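Local coordinates for sulfur carrier protein ThiS adenylyltransferase (Escherichia coli, PDB 1ZUD) that catalyses the ATP-dependent adenylation of the C-terminal glycine carboxylate of the sulfur carrier protein ThiS, a step in thiamine diphosphate biosynthesis, at residues I147-V152 against G156-L161; A202-K207 against I212-G217. All coordinates share one frame; numbering follows the deposited sequence.

Contact 1 is the hairpin in the mixed sheet of a Rossmann-like nucleotide-binding domain; contact 2 joins the helix packed on that hairpin to the loop that re-enters the sheet. Their centres lie about 13 Å apart and they touch directly. Ile147 CD1 packs 3.5 Å from Ala205 N, and Val160 CG2 lies 3.6 Å from Glu204 CG, so the helix sits on the apolar face of the hairpin. Val160 O and Gly217 N, at 2.8 Å, probably hydrogen-bond where the loop meets the sheet. Contact 1 lies nearer the ATP site: the Gln157 side chain is about 7 Å from that of Met129, an ATP-binding residue. Contact 2, remote from annotated sites, faces the second subunit.

Contact 1 (I147-V152 against G156-L161); sequences ITASAV and GQLMVL
Thr148 and Met159 are bonded backbone to backbone in both directions within an antiparallel beta hairpin, strands 146-152 and 155-161, whose short segments run at 176° to each other. The bond from Thr148 N to Met159 O is nearly straight, 3.0 Å with 170° at the hydrogen. Ser150 and Gln157 form the next hydrogen-bonded pair.

Helix 191-210 covers the apolar face of Ile147, Ala149, Leu158 and Val160. Leu158 holds CG anti to its backbone N (chi1 164°), and its CD1 reaches across the strands to lie 3.8 Å from Ala149 CB and 4.2 Å from Ile147 CG2. Ile147 and Val160 lie side by side, CG1 to CG1 at 4.1 Å. The hairpin's own packing thins toward Ala151 and Gly156, beyond which Val152, partly exposed, rests against Ile63 of the ThiS chain.

Where Ser150 and Gln157 lie, the other face receives the ThiS chain: Ser150 OG bonds Ile63 O of ThiS, while the Gln157 amide uses NE2 for Gln61 O and OE1 for Ile63 N of ThiS. Farther along this face Thr148 OG1 bonds Asp124 OD2, and the apolar packing between the strands is tightest, Thr148 CG2 meeting Met159 CE at 3.6 Å.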
ATOM      1  N   ILE C 147       4.756 -11.687 -10.276  1.00 16.02           N
ATOM      2  CA  ILE C 147       4.345 -10.935  -9.087  1.00 16.30           C
ATOM      3  C   ILE C 147       2.847 -10.902  -9.165  1.00 20.24           C
ATOM      4  O   ILE C 147       2.264 -10.300 -10.066  1.00 22.58           O
ATOM      5  CB  ILE C 147       4.969  -9.496  -9.089  1.00 25.62           C
ATOM      6  CG1 ILE C 147       6.497  -9.620  -9.058  1.00 20.52           C
ATOM      7  CG2 ILE C 147       4.480  -8.704  -7.866  1.00 26.18           C
ATOM      8  CD1 ILE C 147       7.291  -8.313  -9.350  1.00 25.33           C
ATOM      9  N   THR C 148       2.196 -11.514  -8.195  1.00 20.14           N
ATOM     10  CA  THR C 148       0.758 -11.596  -8.261  1.00 17.91           C
ATOM     11  C   THR C 148       0.071 -11.000  -7.070  1.00 19.79           C
ATOM     12  O   THR C 148       0.557 -11.113  -5.958  1.00 22.14           O
ATOM     13  CB  THR C 148       0.290 -13.131  -8.420  1.00 31.62           C
ATOM     14  OG1 THR C 148      -1.146 -13.201  -8.444  1.00 33.42           O
ATOM     15  CG2 THR C 148       0.793 -13.992  -7.221  1.00 30.55           C
ATOM     16  N   ALA C 149      -1.087 -10.399  -7.290  1.00 20.16           N
ATOM     17  CA  ALA C 149      -1.827  -9.802  -6.162  1.00 22.12           C
ATOM     18  C   ALA C 149      -3.319  -9.859  -6.424  1.00 18.68           C
ATOM     19  O   ALA C 149      -3.732 -10.066  -7.536  1.00 19.94           O
ATOM     20  CB  ALA C 149      -1.368  -8.336  -5.940  1.00 21.80           C
ATOM     21  N   SER C 150      -4.122  -9.701  -5.371  1.00 20.06           N
ATOM     22  CA  SER C 150      -5.557  -9.724  -5.505  1.00 22.04           C
ATOM     23  C   SER C 150      -6.130  -8.864  -4.364  1.00 19.96           C
ATOM     24  O   SER C 150      -5.429  -8.517  -3.373  1.00 20.90           O
ATOM     25  CB  SER C 150      -6.079 -11.175  -5.383  1.00 25.59           C
ATOM     26  OG  SER C 150      -5.660 -11.723  -4.142  1.00 24.31           O
ATOM     27  N   ALA C 151      -7.396  -8.488  -4.508  1.00 18.84           N
ATOM     28  CA  ALA C 151      -8.038  -7.724  -3.445  1.00 15.47           C
ATOM     29  C   ALA C 151      -9.533  -7.832  -3.610  1.00 17.35           C
ATOM     30  O   ALA C 151      -9.990  -7.958  -4.734  1.00 19.47           O
ATOM     31  CB  ALA C 151      -7.589  -6.223  -3.520  1.00 16.63           C
ATOM     32  N   VAL C 152     -10.276  -7.781  -2.500  1.00 19.83           N
ATOM     33  CA  VAL C 152     -11.739  -7.811  -2.541  1.00 21.98           C
ATOM     34  C   VAL C 152     -12.152  -7.233  -1.204  1.00 23.31           C
ATOM     35  O   VAL C 152     -11.478  -7.463  -0.207  1.00 21.12           O
ATOM     36  CB  VAL C 152     -12.353  -9.285  -2.757  1.00 27.42           C
ATOM     37  CG1 VAL C 152     -12.222 -10.157  -1.516  1.00 22.87           C
ATOM     38  CG2 VAL C 152     -13.835  -9.184  -3.115  1.00 24.38           C
ATOM     39  N   GLY C 156      -6.447  -7.876   0.913  1.00 18.37           N
ATOM     40  CA  GLY C 156      -5.509  -8.004  -0.203  1.00 17.94           C
ATOM     41  C   GLY C 156      -4.534  -9.151   0.035  1.00 19.85           C
ATOM     42  O   GLY C 156      -4.294  -9.485   1.195  1.00 16.92           O
ATOM     43  N   GLN C 157      -4.019  -9.747  -1.050  1.00 19.58           N
ATOM     44  CA  GLN C 157      -3.039 -10.831  -1.010  1.00 23.78           C
ATOM     45  C   GLN C 157      -1.978 -10.518  -2.037  1.00 22.58           C
ATOM     46  O   GLN C 157      -2.299 -10.078  -3.123  1.00 19.87           O
ATOM     47  CB  GLN C 157      -3.708 -12.192  -1.352  1.00 18.62           C
ATOM     48  CG  GLN C 157      -4.884 -12.498  -0.395  1.00 28.55           C
ATOM     49  CD  GLN C 157      -5.577 -13.877  -0.626  1.00 25.10           C
ATOM     50  OE1 GLN C 157      -5.496 -14.437  -1.710  1.00 27.00           O
ATOM     51  NE2 GLN C 157      -6.283 -14.375   0.394  1.00 23.67           N
ATOM     52  N   LEU C 158      -0.707 -10.764  -1.709  1.00 20.39           N
ATOM     53  CA  LEU C 158       0.372 -10.503  -2.653  1.00 21.07           C
ATOM     54  C   LEU C 158       1.517 -11.567  -2.474  1.00 22.94           C
ATOM     55  O   LEU C 158       1.807 -11.964  -1.352  1.00 21.17           O
ATOM     56  CB  LEU C 158       0.933  -9.107  -2.360  1.00 21.91           C
ATOM     57  CG  LEU C 158       2.291  -8.740  -2.938  1.00 35.40           C
ATOM     58  CD1 LEU C 158       2.138  -8.562  -4.425  1.00 33.98           C
ATOM     59  CD2 LEU C 158       2.795  -7.427  -2.284  1.00 40.33           C
ATOM     60  N   MET C 159       2.137 -12.002  -3.573  1.00 20.65           N
ATOM     61  CA  MET C 159       3.280 -12.928  -3.501  1.00 23.78           C
ATOM     62  C   MET C 159       4.190 -12.654  -4.665  1.00 21.38           C
ATOM     63  O   MET C 159       3.706 -12.390  -5.794  1.00 19.65           O
ATOM     64  CB  MET C 159       2.885 -14.402  -3.691  1.00 21.74           C
ATOM     65  CG  MET C 159       1.638 -14.863  -3.130  1.00 35.81           C
ATOM     66  SD  MET C 159       1.525 -16.589  -3.707  1.00 43.41           S
ATOM     67  CE  MET C 159       0.079 -16.452  -4.635  1.00 38.58           C
ATOM     68  N   VAL C 160       5.497 -12.775  -4.425  1.00 17.71           N
ATOM     69  CA  VAL C 160       6.520 -12.650  -5.487  1.00 16.32           C
ATOM     70  C   VAL C 160       7.086 -14.080  -5.717  1.00 24.92           C
ATOM     71  O   VAL C 160       7.678 -14.682  -4.788  1.00 22.45           O
ATOM     72  CB  VAL C 160       7.674 -11.739  -5.085  1.00 24.02           C
ATOM     73  CG1 VAL C 160       8.666 -11.686  -6.255  1.00 22.28           C
ATOM     74  CG2 VAL C 160       7.141 -10.288  -4.751  1.00 23.26           C
ATOM     75  N   LEU C 161       6.881 -14.637  -6.908  1.00 21.54           N
ATOM     76  CA  LEU C 161       7.336 -16.016  -7.178  1.00 24.97           C
ATOM     77  C   LEU C 161       8.408 -15.950  -8.236  1.00 27.64           C
ATOM     78  O   LEU C 161       8.208 -15.421  -9.359  1.00 25.36           O
ATOM     79  CB  LEU C 161       6.181 -16.872  -7.669  1.00 23.28           C
ATOM     80  CG  LEU C 161       4.896 -16.793  -6.903  1.00 27.50           C
ATOM     81  CD1 LEU C 161       3.752 -17.349  -7.767  1.00 26.05           C
ATOM     82  CD2 LEU C 161       5.056 -17.545  -5.632  1.00 26.13           C
TER

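Contact 2 (A202-K207 against I212-G217)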
ATOM      1  N   ALA C 202       4.069  -2.945  -8.232  1.00 16.19           N
ATOM      2  CA  ALA C 202       5.093  -2.124  -8.927  1.00 15.80           C
ATOM      3  C   ALA C 202       6.416  -2.073  -8.129  1.00 16.04           C
ATOM      4  O   ALA C 202       7.521  -2.150  -8.688  1.00 18.58           O
ATOM      5  CB  ALA C 202       4.526  -0.608  -9.142  1.00 14.44           C
ATOM      6  N   LEU C 203       6.298  -1.841  -6.827  1.00 16.82           N
ATOM      7  CA  LEU C 203       7.444  -1.795  -5.952  1.00 19.37           C
ATOM      8  C   LEU C 203       8.277  -3.107  -6.103  1.00 19.01           C
ATOM      9  O   LEU C 203       9.500  -3.066  -6.227  1.00 19.00           O
ATOM     10  CB  LEU C 203       7.009  -1.713  -4.473  1.00 18.80           C
ATOM     11  CG  LEU C 203       7.859  -0.859  -3.485  1.00 36.05           C
ATOM     12  CD1 LEU C 203       7.638  -1.396  -2.064  1.00 23.03           C
ATOM     13  CD2 LEU C 203       9.348  -0.715  -3.816  1.00 22.39           C
ATOM     14  N   GLU C 204       7.614  -4.251  -6.039  1.00 20.44           N
ATOM     15  CA  GLU C 204       8.347  -5.543  -6.131  1.00 21.15           C
ATOM     16  C   GLU C 204       9.038  -5.640  -7.506  1.00 22.24           C
ATOM     17  O   GLU C 204      10.151  -6.147  -7.643  1.00 20.24           O
ATOM     18  CB  GLU C 204       7.332  -6.704  -5.905  1.00 19.58           C
ATOM     19  CG  GLU C 204       6.819  -6.759  -4.437  1.00 24.28           C
ATOM     20  CD  GLU C 204       7.958  -6.771  -3.416  1.00 29.79           C
ATOM     21  OE1 GLU C 204       7.841  -6.170  -2.310  1.00 29.82           O
ATOM     22  OE2 GLU C 204       9.003  -7.379  -3.733  1.00 34.00           O
ATOM     23  N   ALA C 205       8.391  -5.113  -8.532  1.00 18.54           N
ATOM     24  CA  ALA C 205       8.964  -5.167  -9.878  1.00 22.21           C
ATOM     25  C   ALA C 205      10.218  -4.339 -10.011  1.00 18.02           C
ATOM     26  O   ALA C 205      11.206  -4.757 -10.635  1.00 20.34           O
ATOM     27  CB  ALA C 205       7.931  -4.715 -10.946  1.00 20.63           C
ATOM     28  N   ILE C 206      10.202  -3.174  -9.413  1.00 21.47           N
ATOM     29  CA  ILE C 206      11.351  -2.297  -9.475  1.00 21.49           C
ATOM     30  C   ILE C 206      12.516  -2.906  -8.738  1.00 17.59           C
ATOM     31  O   ILE C 206      13.645  -2.823  -9.208  1.00 24.44           O
ATOM     32  CB  ILE C 206      11.000  -0.918  -8.863  1.00 23.97           C
ATOM     33  CG1 ILE C 206       9.953  -0.260  -9.788  1.00 25.45           C
ATOM     34  CG2 ILE C 206      12.233  -0.031  -8.746  1.00 23.74           C
ATOM     35  CD1 ILE C 206       9.192   0.885  -9.148  1.00 29.58           C
ATOM     36  N   LYS C 207      12.240  -3.510  -7.595  1.00 19.11           N
ATOM     37  CA  LYS C 207      13.313  -4.153  -6.824  1.00 22.84           C
ATOM     38  C   LYS C 207      13.892  -5.335  -7.606  1.00 27.26           C
ATOM     39  O   LYS C 207      15.143  -5.506  -7.666  1.00 28.20           O
ATOM     40  CB  LYS C 207      12.808  -4.625  -5.438  1.00 20.09           C
ATOM     41  CG  LYS C 207      12.530  -3.447  -4.475  1.00 24.37           C
ATOM     42  CD  LYS C 207      12.187  -3.924  -3.059  1.00 25.47           C
ATOM     43  CE  LYS C 207      10.891  -4.750  -3.078  1.00 25.37           C
ATOM     44  NZ  LYS C 207      10.567  -5.225  -1.709  1.00 26.17           N
ATOM     45  N   ILE C 212      17.686  -5.273  -6.396  1.00 33.74           N
ATOM     46  CA  ILE C 212      17.718  -4.967  -4.985  1.00 30.25           C
ATOM     47  C   ILE C 212      17.352  -6.214  -4.206  1.00 31.79           C
ATOM     48  O   ILE C 212      16.310  -6.805  -4.415  1.00 30.92           O
ATOM     49  CB  ILE C 212      16.748  -3.814  -4.679  1.00 29.95           C
ATOM     50  CG1 ILE C 212      17.331  -2.526  -5.290  1.00 34.00           C
ATOM     51  CG2 ILE C 212      16.550  -3.623  -3.191  1.00 24.80           C
ATOM     52  CD1 ILE C 212      16.354  -1.446  -5.412  1.00 33.71           C
ATOM     53  N   GLU C 213      18.220  -6.610  -3.289  1.00 35.84           N
ATOM     54  CA  GLU C 213      17.983  -7.793  -2.483  1.00 40.27           C
ATOM     55  C   GLU C 213      16.735  -7.603  -1.631  1.00 39.64           C
ATOM     56  O   GLU C 213      16.645  -6.694  -0.789  1.00 36.96           O
ATOM     57  CB  GLU C 213      19.189  -8.069  -1.580  1.00 45.69           C
ATOM     58  CG  GLU C 213      19.179  -9.476  -0.939  1.00 60.14           C
ATOM     59  CD  GLU C 213      20.184  -9.616   0.213  1.00 64.31           C
ATOM     60  OE1 GLU C 213      19.775  -9.467   1.389  1.00 67.51           O
ATOM     61  OE2 GLU C 213      21.381  -9.861  -0.059  1.00 68.90           O
ATOM     62  N   THR C 214      15.778  -8.488  -1.815  1.00 39.72           N
ATOM     63  CA  THR C 214      14.536  -8.355  -1.075  1.00 37.08           C
ATOM     64  C   THR C 214      13.905  -9.727  -0.982  1.00 34.66           C
ATOM     65  O   THR C 214      14.211 -10.588  -1.786  1.00 35.42           O
ATOM     66  CB  THR C 214      13.577  -7.376  -1.829  1.00 34.95           C
ATOM     67  OG1 THR C 214      12.422  -7.133  -1.020  1.00 42.06           O
ATOM     68  CG2 THR C 214      13.121  -7.980  -3.186  1.00 27.70           C
ATOM     69  N   PRO C 215      12.998  -9.944  -0.020  1.00 37.17           N
ATOM     70  CA  PRO C 215      12.415 -11.300   0.036  1.00 38.11           C
ATOM     71  C   PRO C 215      11.444 -11.670  -1.109  1.00 37.62           C
ATOM     72  O   PRO C 215      10.882 -10.804  -1.801  1.00 39.21           O
ATOM     73  CB  PRO C 215      11.738 -11.338   1.414  1.00 38.02           C
ATOM     74  CG  PRO C 215      11.321  -9.860   1.635  1.00 44.23           C
ATOM     75  CD  PRO C 215      12.539  -9.091   1.106  1.00 35.57           C
ATOM     76  N   ALA C 216      11.293 -12.970  -1.329  1.00 32.45           N
ATOM     77  CA  ALA C 216      10.368 -13.492  -2.323  1.00 30.30           C
ATOM     78  C   ALA C 216       9.868 -14.816  -1.723  1.00 31.53           C
ATOM     79  O   ALA C 216      10.436 -15.307  -0.725  1.00 30.35           O
ATOM     80  CB  ALA C 216      11.105 -13.707  -3.687  1.00 26.74           C
ATOM     81  N   GLY C 217       8.793 -15.386  -2.267  1.00 31.95           N
ATOM     82  CA  GLY C 217       8.297 -16.659  -1.735  1.00 30.57           C
ATOM     83  C   GLY C 217       7.643 -16.520  -0.375  1.00 33.50           C
ATOM     84  O   GLY C 217       7.701 -17.396   0.498  1.00 28.21           O
TER
HETATM   85  O   HOH W   1       9.544  -8.579  -1.369  1.00 34.34           O
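Lys207 reaches from helix 191-210 to Thr214 in the loop that leads to strand 218-223, its NZ donating to Thr214 OG1 at 2.7 Å. The two side chains cross at about a right angle. A bend at chi3 (-63°) turns the ammonium back to Glu204, one helical turn earlier, where NZ makes a salt bridge to Glu204 OE1 at 2.9 Å; its bond to Glu204 OE2 is weak at 3.3 Å. Gly224 O of the second subunit is a further acceptor for NZ.

The carboxylate is equally well supplied. Glu204 OE1 also forms a salt bridge with Arg220 and a hydrogen bond with Ser227 OG of the second subunit. One water sits in donating geometry to Glu204 OE2 (2.7 Å), Pro215 O (2.6 Å) and Thr214 OG1 (3.2 Å), three acceptors for two hydrogens, so at most two are served at a time. Thr214 OG1 is bonded as well to Lys225 O of the second subunit.

Nearer the helix end, Ile212 N donates to Lys207 O at 2.9 Å, with 159° at the hydrogen, tying the loop to the helix backbone. A leucine at Lys207 would probably leave Thr214 OG1, Glu204 OE1 and Gly224 O of the second subunit each short of a donor. The buried charges thus appear to compensate each other within a polar network that spans the homodimer interface.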